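Local coordinates for protein phosphodiesterase (Candida albicans, PDB 6CPU) that belongs to the HD-clan phosphodiesterase family and, in a largely helical chain, holds a zinc ion and a magnesium ion, at residues A[2-8]-A[45-51]; A[11-15]-A[110-114]; A[32-36]-A[95-100]; A[116-120]-A[159-163]. One frame throughout, in Å; residues are numbered along the deposited sequence.

Interaction 1 of 4, residues A[2-8]-A[45-51]; sequences AEVLSLV and PIVIIFP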
loop_
_atom_site.group_PDB
_atom_site.type_symbol
_atom_site.label_atom_id
_atom_site.label_comp_id
_atom_site.label_asym_id
_atom_site.label_seq_id
_atom_site.Cartn_x
_atom_site.Cartn_y
_atom_site.Cartn_z
ATOM N N ALA A 2 25.449 -9.457 7.469
ATOM C CA ALA A 2 24.199 -10.041 6.966
ATOM C C ALA A 2 23.388 -10.749 8.048
ATOM O O ALA A 2 23.935 -11.238 9.041
ATOM C CB ALA A 2 24.491 -11.014 5.848
ATOM N N GLU A 3 22.076 -10.790 7.846
ATOM C CA GLU A 3 21.213 -11.685 8.585
ATOM C C GLU A 3 21.202 -12.992 7.810
ATOM O O GLU A 3 20.879 -13.011 6.618
ATOM C CB GLU A 3 19.795 -11.122 8.709
ATOM C CG GLU A 3 18.792 -12.130 9.264
ATOM C CD GLU A 3 17.480 -11.503 9.706
ATOM O OE1 GLU A 3 17.508 -10.517 10.457
ATOM O OE2 GLU A 3 16.406 -12.010 9.316
ATOM N N VAL A 4 21.557 -14.089 8.474
ATOM C CA VAL A 4 21.667 -15.376 7.811
ATOM C C VAL A 4 20.547 -16.283 8.299
ATOM O O VAL A 4 20.334 -16.429 9.507
ATOM C CB VAL A 4 23.044 -16.038 8.040
ATOM C CG1 VAL A 4 23.103 -17.389 7.342
ATOM C CG2 VAL A 4 24.177 -15.133 7.555
ATOM N N LEU A 5 19.821 -16.856 7.345
ATOM C CA LEU A 5 18.704 -17.747 7.603
ATOM C C LEU A 5 19.100 -19.070 6.998
ATOM O O LEU A 5 19.337 -19.142 5.796
ATOM C CB LEU A 5 17.438 -17.218 6.943
ATOM C CG LEU A 5 17.101 -15.749 7.222
ATOM C CD1 LEU A 5 15.790 -15.399 6.553
ATOM C CD2 LEU A 5 17.010 -15.446 8.706
ATOM N N SER A 6 19.210 -20.113 7.822
ATOM C CA SER A 6 19.733 -21.389 7.352
ATOM C C SER A 6 18.812 -22.579 7.579
ATOM O O SER A 6 18.170 -22.710 8.627
ATOM C CB SER A 6 21.081 -21.678 8.015
ATOM O OG SER A 6 21.596 -22.903 7.533
ATOM N N LEU A 7 18.782 -23.457 6.586
ATOM C CA LEU A 7 18.073 -24.718 6.671
ATOM C C LEU A 7 19.047 -25.868 6.920
ATOM O O LEU A 7 18.627 -27.016 7.007
ATOM C CB LEU A 7 17.291 -24.973 5.386
ATOM C CG LEU A 7 16.027 -24.125 5.203
ATOM C CD1 LEU A 7 15.450 -24.292 3.806
ATOM C CD2 LEU A 7 14.991 -24.493 6.257
ATOM N N VAL A 8 20.331 -25.542 7.059
ATOM C CA VAL A 8 21.404 -26.536 7.147
ATOM C C VAL A 8 22.457 -26.117 8.177
ATOM O O VAL A 8 22.364 -25.042 8.768
ATOM C CB VAL A 8 22.078 -26.744 5.772
ATOM C CG1 VAL A 8 21.092 -27.315 4.765
ATOM C CG2 VAL A 8 22.672 -25.441 5.257
ATOM N N PRO A 45 21.545 -6.988 4.240
ATOM C CA PRO A 45 21.342 -8.096 3.318
ATOM C C PRO A 45 20.959 -9.354 4.077
ATOM O O PRO A 45 21.424 -9.553 5.212
ATOM C CB PRO A 45 22.699 -8.279 2.652
ATOM C CG PRO A 45 23.483 -7.066 2.972
ATOM C CD PRO A 45 22.927 -6.489 4.226
ATOM N N ILE A 46 20.104 -10.164 3.465
ATOM C CA ILE A 46 19.691 -11.430 4.032
ATOM C C ILE A 46 20.263 -12.546 3.166
ATOM O O ILE A 46 20.100 -12.541 1.936
ATOM C CB ILE A 46 18.164 -11.547 4.123
ATOM C CG1 ILE A 46 17.621 -10.531 5.134
ATOM C CG2 ILE A 46 17.742 -12.979 4.493
ATOM C CD1 ILE A 46 16.118 -10.411 5.126
ATOM N N VAL A 47 20.938 -13.497 3.807
ATOM C CA VAL A 47 21.480 -14.676 3.114
ATOM C C VAL A 47 20.673 -15.893 3.538
ATOM O O VAL A 47 20.516 -16.142 4.737
ATOM C CB VAL A 47 22.972 -14.920 3.443
ATOM C CG1 VAL A 47 23.468 -16.193 2.766
ATOM C CG2 VAL A 47 23.821 -13.726 3.036
ATOM N N ILE A 48 20.126 -16.624 2.570
ATOM C CA ILE A 48 19.420 -17.877 2.857
ATOM C C ILE A 48 20.265 -19.057 2.373
ATOM O O ILE A 48 20.643 -19.114 1.214
ATOM C CB ILE A 48 18.014 -17.920 2.238
ATOM C CG1 ILE A 48 17.183 -16.727 2.727
ATOM C CG2 ILE A 48 17.299 -19.215 2.607
ATOM C CD1 ILE A 48 15.792 -16.660 2.134
ATOM N N ILE A 49 20.541 -19.990 3.285
ATOM C CA ILE A 49 21.350 -21.179 2.982
ATOM C C ILE A 49 20.426 -22.379 2.867
ATOM O O ILE A 49 19.795 -22.786 3.845
ATOM C CB ILE A 49 22.430 -21.431 4.057
ATOM C CG1 ILE A 49 23.181 -20.134 4.369
ATOM C CG2 ILE A 49 23.423 -22.496 3.578
ATOM C CD1 ILE A 49 24.207 -20.258 5.480
ATOM N N PHE A 50 20.330 -22.909 1.651
ATOM C CA PHE A 50 19.586 -24.134 1.362
ATOM C C PHE A 50 20.528 -25.341 1.358
ATOM O O PHE A 50 21.747 -25.175 1.268
ATOM C CB PHE A 50 18.920 -24.044 -0.012
ATOM C CG PHE A 50 17.804 -23.056 -0.079
ATOM C CD1 PHE A 50 16.517 -23.423 0.283
ATOM C CD2 PHE A 50 18.036 -21.756 -0.507
ATOM C CE1 PHE A 50 15.472 -22.515 0.219
ATOM C CE2 PHE A 50 16.993 -20.843 -0.574
ATOM C CZ PHE A 50 15.711 -21.227 -0.217
ATOM N N PRO A 51 19.965 -26.561 1.452
ATOM C CA PRO A 51 20.767 -27.785 1.264
ATOM C C PRO A 51 21.292 -27.905 -0.164
ATOM O O PRO A 51 20.614 -27.471 -1.103
ATOM C CB PRO A 51 19.775 -28.921 1.550
ATOM C CG PRO A 51 18.594 -28.297 2.201
ATOM C CD PRO A 51 18.562 -26.856 1.797
#
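The phenyl ring of Phe50 takes Leu7 CD1 at an oblique approach, 3.8 Å from Phe50 CD1, the two side chains running alongside each other in one direction; Phe84 of helix 84-94 forms an edge-to-face pair with the same ring. At the neighbouring pyrrolidine, Val8 CG1 rests 3.7 Å from Pro51 CG. The second Val8 methyl, CG2, presses on Ile49 CG2 at 3.5 Å, a tight fit beside the end of the strand pair.

Strands 2-6 and 46-49 run parallel, and their ladder zigzags between them. Glu3 and Leu5 each donate and accept: Glu3 N to Pro45 O, Val47 N to Glu3 O, Leu5 N to Val47 O at 2.8 Å and an almost straight 174°, Ile49 N to Leu5 O, and finally Leu7 N to Ile49 O. Val4 and Ser6 turn their backbone bonds to strand 16-21. On the face of Leu5, Ile46 and Ile48, Leu5 CD1 reaches Ile46 CG2 at 3.7 Å, with helix 25-34 packed above. On the other, Val4 holds CG1 trans to its backbone N (chi1 179°), which carries that methyl to within 3.6 Å of Ile49 CD1. At the end of the strand, Ser6 OG donates to Val8 O at 2.6 Å.

Branched aliphatic groups on both faces thus shield an unbroken backbone ladder, while Glu3 OE2 forms a salt bridge with Lys35 and a hydrogen bond with His31. Shielding of this kind probably strengthens the central hydrogen bonds of an alpha/beta sheet.

Interaction 2 of 4, residues A[11-15]-A[110-114]; sequences EIPQV and EGKLY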
loop_
_atom_site.group_PDB
_atom_site.type_symbol
_atom_site.label_atom_id
_atom_site.label_comp_id
_atom_site.label_asym_id
_atom_site.label_seq_id
_atom_site.Cartn_x
_atom_site.Cartn_y
_atom_site.Cartn_z
ATOM N N GLU A 11 27.959 -22.661 8.493
ATOM C CA GLU A 11 28.090 -21.306 8.997
ATOM C C GLU A 11 29.037 -20.520 8.093
ATOM O O GLU A 11 29.983 -21.081 7.540
ATOM C CB GLU A 11 28.602 -21.321 10.435
ATOM C CG GLU A 11 27.556 -21.796 11.429
ATOM C CD GLU A 11 28.064 -21.827 12.859
ATOM O OE1 GLU A 11 28.789 -20.895 13.271
ATOM O OE2 GLU A 11 27.722 -22.791 13.579
ATOM N N ILE A 12 28.758 -19.226 7.943
ATOM C CA ILE A 12 29.543 -18.325 7.098
ATOM C C ILE A 12 29.887 -17.087 7.922
ATOM O O ILE A 12 29.438 -15.984 7.611
ATOM C CB ILE A 12 28.792 -17.934 5.798
ATOM C CG1 ILE A 12 27.369 -17.425 6.087
ATOM C CG2 ILE A 12 28.707 -19.120 4.849
ATOM C CD1 ILE A 12 26.642 -16.917 4.860
ATOM N N PRO A 13 30.699 -17.264 8.984
ATOM C CA PRO A 13 30.868 -16.213 9.998
ATOM C C PRO A 13 31.462 -14.904 9.482
ATOM O O PRO A 13 31.215 -13.853 10.076
ATOM C CB PRO A 13 31.810 -16.854 11.030
ATOM C CG PRO A 13 32.504 -17.950 10.292
ATOM C CD PRO A 13 31.519 -18.453 9.283
ATOM N N GLN A 14 32.241 -14.974 8.405
ATOM C CA GLN A 14 32.863 -13.783 7.812
ATOM C C GLN A 14 31.850 -12.701 7.422
ATOM O O GLN A 14 32.186 -11.518 7.434
ATOM C CB GLN A 14 33.710 -14.156 6.583
ATOM C CG GLN A 14 32.971 -14.967 5.518
ATOM C CD GLN A 14 33.482 -14.730 4.102
ATOM O OE1 GLN A 14 34.431 -13.973 3.881
ATOM N NE2 GLN A 14 32.844 -15.380 3.131
ATOM N N VAL A 15 30.624 -13.110 7.083
ATOM C CA VAL A 15 29.570 -12.176 6.664
ATOM C C VAL A 15 28.375 -12.089 7.625
ATOM O O VAL A 15 27.455 -11.312 7.385
ATOM C CB VAL A 15 29.046 -12.516 5.246
ATOM C CG1 VAL A 15 30.168 -12.402 4.225
ATOM C CG2 VAL A 15 28.421 -13.907 5.192
ATOM N N GLU A 110 34.138 -17.399 -1.497
ATOM C CA GLU A 110 34.161 -16.520 -0.318
ATOM C C GLU A 110 34.386 -15.049 -0.664
ATOM O O GLU A 110 33.807 -14.165 -0.031
ATOM C CB GLU A 110 35.254 -16.953 0.664
ATOM C CG GLU A 110 35.032 -18.312 1.311
ATOM C CD GLU A 110 36.011 -18.590 2.441
ATOM O OE1 GLU A 110 36.842 -17.707 2.752
ATOM O OE2 GLU A 110 35.948 -19.698 3.020
ATOM N N GLY A 111 35.247 -14.799 -1.647
ATOM C CA GLY A 111 35.576 -13.444 -2.075
ATOM C C GLY A 111 34.410 -12.750 -2.750
ATOM O O GLY A 111 34.162 -11.569 -2.501
ATOM N N LYS A 112 33.698 -13.485 -3.604
ATOM C CA LYS A 112 32.512 -12.959 -4.279
ATOM C C LYS A 112 31.393 -12.699 -3.264
ATOM O O LYS A 112 30.778 -11.636 -3.278
ATOM C CB LYS A 112 32.022 -13.925 -5.363
ATOM C CG LYS A 112 31.043 -13.304 -6.352
ATOM C CD LYS A 112 30.102 -14.332 -6.966
ATOM C CE LYS A 112 30.819 -15.248 -7.946
ATOM N NZ LYS A 112 29.995 -16.433 -8.305
ATOM N N LEU A 113 31.148 -13.673 -2.387
ATOM C CA LEU A 113 30.089 -13.571 -1.375
ATOM C C LEU A 113 30.301 -12.377 -0.450
ATOM O O LEU A 113 29.387 -11.586 -0.240
ATOM C CB LEU A 113 30.011 -14.856 -0.539
ATOM C CG LEU A 113 28.972 -14.889 0.591
ATOM C CD1 LEU A 113 27.562 -14.953 0.021
ATOM C CD2 LEU A 113 29.224 -16.057 1.533
ATOM N N TYR A 114 31.503 -12.252 0.100
ATOM C CA TYR A 114 31.811 -11.157 1.018
ATOM C C TYR A 114 31.669 -9.789 0.328
ATOM O O TYR A 114 31.099 -8.858 0.898
ATOM C CB TYR A 114 33.225 -11.324 1.590
ATOM C CG TYR A 114 33.583 -10.287 2.632
ATOM C CD1 TYR A 114 33.433 -10.557 3.985
ATOM C CD2 TYR A 114 34.048 -9.029 2.262
ATOM C CE1 TYR A 114 33.748 -9.610 4.941
ATOM C CE2 TYR A 114 34.364 -8.075 3.209
ATOM C CZ TYR A 114 34.211 -8.372 4.546
ATOM O OH TYR A 114 34.520 -7.431 5.497
#
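Leu113 projects one methyl, CD2, as a knob into a shallow hollow lined by Ile12, Gln14 and Val15. Ile12 CD1 and Val15 CG2 each stand 4.3 Å from Leu113 CD2, and Gln14 NE2 closes the third side at 4.0 Å. With CG opposite the backbone N (chi1 178°), the leucine side chain reaches out toward the loop.

A second bump fits beside it. Val15 CG1 lodges against the root of the tyrosine, 3.8 Å from Tyr114 CD1, as the two side chains pass in opposite directions. The Tyr114 ring then meets the turn with its edge: Gln14 O lies near the ring plane, 3.5 Å from Tyr114 CE1. Gln14 spans the rest. Its CG is wedged between the backbone N and carbonyl carbon (chi1 54°), and the extended chain beyond lays the amide over the start of the helix, OE1 coming 3.6 Å from Tyr114 CD1 and NE2 3.8 Å from Glu110 CB. The amide and ring planes are inclined by 31°, so the fit is a slanted one, made by shape more than by polar bonding.

The loop keeps its form through Val15 N bonding to Ile12 O, with Pro13 and Gln14 at the corner of a beta turn. The turn lies in the connection that carries the chain from strand 2-6 back to the start of parallel strand 16-21, seated on the first turn of helix 110-124, which packs on the sheet.

Interaction 3 of 4, residues A[32-36]-A[95-100]; sequences LFKKT and FTHLNI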
loop_
_atom_site.group_PDB
_atom_site.type_symbol
_atom_site.label_atom_id
_atom_site.label_comp_id
_atom_site.label_asym_id
_atom_site.label_seq_id
_atom_site.Cartn_x
_atom_site.Cartn_y
_atom_site.Cartn_z
ATOM N N LEU A 32 10.053 -14.527 7.298
ATOM C CA LEU A 32 10.141 -13.523 6.240
ATOM C C LEU A 32 8.861 -12.709 6.132
ATOM O O LEU A 32 8.943 -11.505 5.973
ATOM C CB LEU A 32 10.470 -14.169 4.892
ATOM C CG LEU A 32 11.837 -14.834 4.804
ATOM C CD1 LEU A 32 11.941 -15.486 3.449
ATOM C CD2 LEU A 32 12.968 -13.840 5.012
ATOM N N PHE A 33 7.688 -13.357 6.208
ATOM C CA PHE A 33 6.398 -12.627 6.121
ATOM C C PHE A 33 6.271 -11.563 7.214
ATOM O O PHE A 33 5.684 -10.506 6.977
ATOM C CB PHE A 33 5.192 -13.568 6.187
ATOM C CG PHE A 33 4.772 -14.145 4.854
ATOM C CD1 PHE A 33 4.446 -13.326 3.780
ATOM C CD2 PHE A 33 4.658 -15.523 4.691
ATOM C CE1 PHE A 33 4.050 -13.867 2.568
ATOM C CE2 PHE A 33 4.249 -16.060 3.492
ATOM C CZ PHE A 33 3.942 -15.241 2.427
ATOM N N LYS A 34 6.817 -11.846 8.400
ATOM C CA LYS A 34 6.691 -10.949 9.547
ATOM C C LYS A 34 7.570 -9.705 9.462
ATOM O O LYS A 34 7.333 -8.737 10.189
ATOM C CB LYS A 34 6.967 -11.703 10.855
ATOM C CG LYS A 34 5.804 -12.597 11.248
ATOM C CD LYS A 34 5.910 -13.137 12.661
ATOM C CE LYS A 34 6.905 -14.265 12.754
ATOM N NZ LYS A 34 6.724 -14.998 14.043
ATOM N N LYS A 35 8.552 -9.708 8.561
ATOM C CA LYS A 35 9.446 -8.554 8.402
ATOM C C LYS A 35 8.750 -7.221 8.073
ATOM O O LYS A 35 9.237 -6.143 8.483
ATOM C CB LYS A 35 10.554 -8.875 7.400
ATOM C CG LYS A 35 11.524 -9.876 8.009
ATOM C CD LYS A 35 12.750 -10.087 7.169
ATOM C CE LYS A 35 13.760 -10.926 7.924
ATOM N NZ LYS A 35 14.501 -10.125 8.933
ATOM N N THR A 36 7.607 -7.272 7.386
ATOM C CA THR A 36 6.873 -6.055 7.060
ATOM C C THR A 36 5.874 -5.620 8.168
ATOM O O THR A 36 5.001 -4.771 7.937
ATOM C CB THR A 36 6.208 -6.175 5.673
ATOM O OG1 THR A 36 5.442 -7.383 5.596
ATOM C CG2 THR A 36 7.273 -6.184 4.614
ATOM N N PHE A 95 9.450 -12.712 -1.972
ATOM C CA PHE A 95 10.298 -11.965 -1.017
ATOM C C PHE A 95 11.370 -11.109 -1.692
ATOM O O PHE A 95 12.417 -10.788 -1.114
ATOM C CB PHE A 95 10.823 -12.917 0.069
ATOM C CG PHE A 95 9.716 -13.543 0.853
ATOM C CD1 PHE A 95 8.989 -12.787 1.766
ATOM C CD2 PHE A 95 9.325 -14.861 0.622
ATOM C CE1 PHE A 95 7.925 -13.332 2.450
ATOM C CE2 PHE A 95 8.264 -15.413 1.315
ATOM C CZ PHE A 95 7.563 -14.657 2.238
ATOM N N THR A 96 11.044 -10.681 -2.902
ATOM C CA THR A 96 11.872 -9.770 -3.691
ATOM C C THR A 96 12.252 -8.527 -2.870
ATOM O O THR A 96 13.396 -8.071 -2.887
ATOM C CB THR A 96 11.146 -9.381 -5.027
ATOM O OG1 THR A 96 11.992 -8.542 -5.816
ATOM C CG2 THR A 96 9.817 -8.655 -4.796
ATOM N N HIS A 97 11.290 -8.034 -2.100
ATOM C CA HIS A 97 11.438 -6.807 -1.313
ATOM C C HIS A 97 12.454 -6.872 -0.171
ATOM O O HIS A 97 12.762 -5.838 0.412
ATOM C CB HIS A 97 10.073 -6.387 -0.744
ATOM C CG HIS A 97 9.484 -7.373 0.218
ATOM N ND1 HIS A 97 8.868 -8.538 -0.193
ATOM C CD2 HIS A 97 9.389 -7.357 1.570
ATOM C CE1 HIS A 97 8.455 -9.213 0.864
ATOM N NE2 HIS A 97 8.720 -8.498 1.944
ATOM N N LEU A 98 12.981 -8.060 0.133
ATOM C CA LEU A 98 13.866 -8.260 1.285
ATOM C C LEU A 98 15.384 -8.377 1.041
ATOM O O LEU A 98 16.110 -8.766 1.962
ATOM C CB LEU A 98 13.392 -9.494 2.075
ATOM C CG LEU A 98 12.016 -9.371 2.723
ATOM C CD1 LEU A 98 11.673 -10.659 3.461
ATOM C CD2 LEU A 98 11.969 -8.188 3.678
ATOM N N ASN A 99 15.864 -8.068 -0.154
ATOM C CA ASN A 99 17.328 -8.029 -0.437
ATOM C C ASN A 99 18.027 -9.338 -0.092
ATOM O O ASN A 99 18.967 -9.357 0.702
ATOM C CB ASN A 99 17.991 -6.885 0.314
ATOM C CG ASN A 99 17.223 -5.604 0.184
ATOM O OD1 ASN A 99 17.095 -5.062 -0.921
ATOM N ND2 ASN A 99 16.673 -5.121 1.304
ATOM N N ILE A 100 17.527 -10.427 -0.676
ATOM C CA ILE A 100 17.982 -11.775 -0.324
ATOM C C ILE A 100 19.002 -12.304 -1.335
ATOM O O ILE A 100 18.800 -12.176 -2.546
ATOM C CB ILE A 100 16.793 -12.751 -0.238
ATOM C CG1 ILE A 100 15.918 -12.427 0.979
ATOM C CG2 ILE A 100 17.277 -14.193 -0.184
ATOM C CD1 ILE A 100 14.532 -13.034 0.950
HETATM O O HOH W 1 7.854 -9.500 4.332
#
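Leu32 and Phe95 bring the two backbones nearest, with CA atoms 7.4 Å apart, where the last turn of helix 25-34 meets the chain leaving helix 84-94 for strand 100-103. The contact lies on the helix 25-34 side of the parallel alpha/beta sheet, and is centred on a T-shaped aromatic pair.

The edge of Phe95 is directed at the face of Phe33: Phe95 CZ sits 3.5 Å above the Phe33 plane, over its centre, with the ring planes at 68°. Phe33 also makes an edge-to-face pair with Phe196. One face of Phe95 is taken by Leu32, whose CB lies 3.8 Å from the Phe95 centroid in a CH-pi contact only 20° off the ring normal. Leu32 thus covers one face of a ring whose edge is turned to Phe33. Farther along, Leu32 CD2 touches Leu98 CD1 at 3.8 Å, and Leu98 also receives the aliphatic part of Lys35, whose bent end carries NZ to a salt bridge with Glu3.

Thr36 completes the contact by standing its CG2 across His97, 3.8 Å from His97 NE2, while its hydroxyl bonds to Asp265. His97 holds its CG between the backbone N and carbonyl carbon (chi1 64°), turning the imidazole toward the helix end. There a water lies in the ring plane at the imidazole edge, 2.7 Å from His97 NE2, and donates to Leu32 O at 2.8 Å.

Interaction 4 of 4, residues A[116-120]-A[159-163]; sequences EISSA and AGIIP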
loop_
_atom_site.group_PDB
_atom_site.type_symbol
_atom_site.label_atom_id
_atom_site.label_comp_id
_atom_site.label_asym_id
_atom_site.label_seq_id
_atom_site.Cartn_x
_atom_site.Cartn_y
_atom_site.Cartn_z
ATOM N N GLU A 116 29.938 -9.029 -2.458
ATOM C CA GLU A 116 28.531 -8.843 -2.766
ATOM C C GLU A 116 27.742 -8.363 -1.537
ATOM O O GLU A 116 26.997 -7.381 -1.610
ATOM C CB GLU A 116 27.955 -10.165 -3.287
ATOM C CG GLU A 116 26.855 -10.016 -4.314
ATOM C CD GLU A 116 26.514 -11.319 -5.026
ATOM O OE1 GLU A 116 27.422 -12.152 -5.232
ATOM O OE2 GLU A 116 25.330 -11.497 -5.391
ATOM N N ILE A 117 27.913 -9.052 -0.410
ATOM C CA ILE A 117 27.213 -8.685 0.822
ATOM C C ILE A 117 27.689 -7.335 1.356
ATOM O O ILE A 117 26.877 -6.528 1.804
ATOM C CB ILE A 117 27.338 -9.778 1.905
ATOM C CG1 ILE A 117 26.569 -11.024 1.463
ATOM C CG2 ILE A 117 26.789 -9.292 3.242
ATOM C CD1 ILE A 117 26.889 -12.261 2.279
ATOM N N SER A 118 28.996 -7.085 1.305
ATOM C CA SER A 118 29.532 -5.817 1.798
ATOM C C SER A 118 29.022 -4.642 0.969
ATOM O O SER A 118 28.615 -3.622 1.522
ATOM C CB SER A 118 31.059 -5.814 1.795
ATOM O OG SER A 118 31.517 -4.661 2.491
ATOM N N SER A 119 29.033 -4.793 -0.350
ATOM C CA SER A 119 28.520 -3.753 -1.242
ATOM C C SER A 119 27.041 -3.498 -0.968
ATOM O O SER A 119 26.629 -2.355 -0.849
ATOM C CB SER A 119 28.717 -4.134 -2.707
ATOM O OG SER A 119 30.093 -4.138 -3.030
ATOM N N ALA A 120 26.250 -4.564 -0.855
ATOM C CA ALA A 120 24.824 -4.422 -0.569
ATOM C C ALA A 120 24.574 -3.744 0.782
ATOM O O ALA A 120 23.732 -2.839 0.894
ATOM C CB ALA A 120 24.124 -5.774 -0.632
ATOM N N ALA A 159 24.171 -5.212 -7.053
ATOM C CA ALA A 159 25.028 -6.200 -6.374
ATOM C C ALA A 159 24.423 -7.610 -6.373
ATOM O O ALA A 159 24.716 -8.425 -5.502
ATOM C CB ALA A 159 25.343 -5.751 -4.955
ATOM N N GLY A 160 23.589 -7.896 -7.364
ATOM C CA GLY A 160 22.872 -9.154 -7.436
ATOM C C GLY A 160 21.832 -9.343 -6.353
ATOM O O GLY A 160 21.272 -10.429 -6.232
ATOM N N ILE A 161 21.547 -8.298 -5.570
ATOM C CA ILE A 161 20.713 -8.452 -4.379
ATOM C C ILE A 161 19.566 -7.448 -4.255
ATOM O O ILE A 161 18.468 -7.803 -3.817
ATOM C CB ILE A 161 21.630 -8.390 -3.131
ATOM C CG1 ILE A 161 22.456 -9.681 -3.032
ATOM C CG2 ILE A 161 20.846 -8.169 -1.857
ATOM C CD1 ILE A 161 23.619 -9.584 -2.058
ATOM N N ILE A 162 19.802 -6.194 -4.610
ATOM C CA ILE A 162 18.827 -5.162 -4.328
ATOM C C ILE A 162 17.943 -4.894 -5.544
ATOM O O ILE A 162 18.454 -4.540 -6.599
ATOM C CB ILE A 162 19.516 -3.835 -3.937
ATOM C CG1 ILE A 162 20.470 -4.048 -2.762
ATOM C CG2 ILE A 162 18.469 -2.777 -3.635
ATOM C CD1 ILE A 162 21.389 -2.864 -2.526
ATOM N N PRO A 163 16.620 -5.046 -5.399
ATOM C CA PRO A 163 15.757 -4.863 -6.559
ATOM C C PRO A 163 15.488 -3.387 -6.857
ATOM O O PRO A 163 15.475 -2.549 -5.946
ATOM C CB PRO A 163 14.465 -5.552 -6.130
ATOM C CG PRO A 163 14.414 -5.308 -4.671
ATOM C CD PRO A 163 15.842 -5.457 -4.215
#
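Two acceptors face each other here: Glu116 OE2 stands 3.1 Å from Ala159 O, and the two are not hydrogen-bonded. Glu116 CG is closer still to that oxygen, at 2.9 Å. This short contact, together with a chi1 of -148° that is off a staggered position, leaves the placement of the side chain doubtful.

The loop curls under this carboxylate. Ala159 and Gly160 both have positive phi (59° and 67°), values near those of a type I′ turn, and Gly160 CA passes 4.0 Å from Glu116 OE2. The backbone carbonyl and the turn thus line one side of the carboxylate, and the methyl of Ile161 lies along the same side chain, its CD1 4.0 Å from Glu116 CG as the chains cross at a slant.

One helical turn on, Ala120 offers a low, smooth surface. Its CB is approached by Ile161 CD1 at 4.1 Å and, less closely, by Ala159 CB and Ile162 CD1; the last also reaches Ala120 O at 4.1 Å. Small residue and long isoleucines complement each other.

Helix 110-124 is so flanked by the loop leading to helix 165-173: Glu116 and Ile161 both touch Leu101 of strand 100-103, while Ile162 extends along the helix to Leu123 and Leu124.

Interactions 1 and 4 each touch all the others; interactions 2 and 3 stay about 9 Å apart at their nearest atoms. The strand pair of interaction 1 is bounded on one face by helix 110-124, shared by interactions 2 and 4 with centres 13 Å apart, and on the other by helix 25-34 of interaction 3. Strands 16-21, 2-6, 46-49 and 100-103 lie in that order across the parallel sheet, a 2-1-3-4 arrangement. Polar links join the contacts: Ala2 N probably bonds to Val15 O at 2.7 Å, and Ile46 N probably to Asn99 O at 3.1 Å. The zinc ligands His278, His349, Asp350 and Asp462 belong to none of the four.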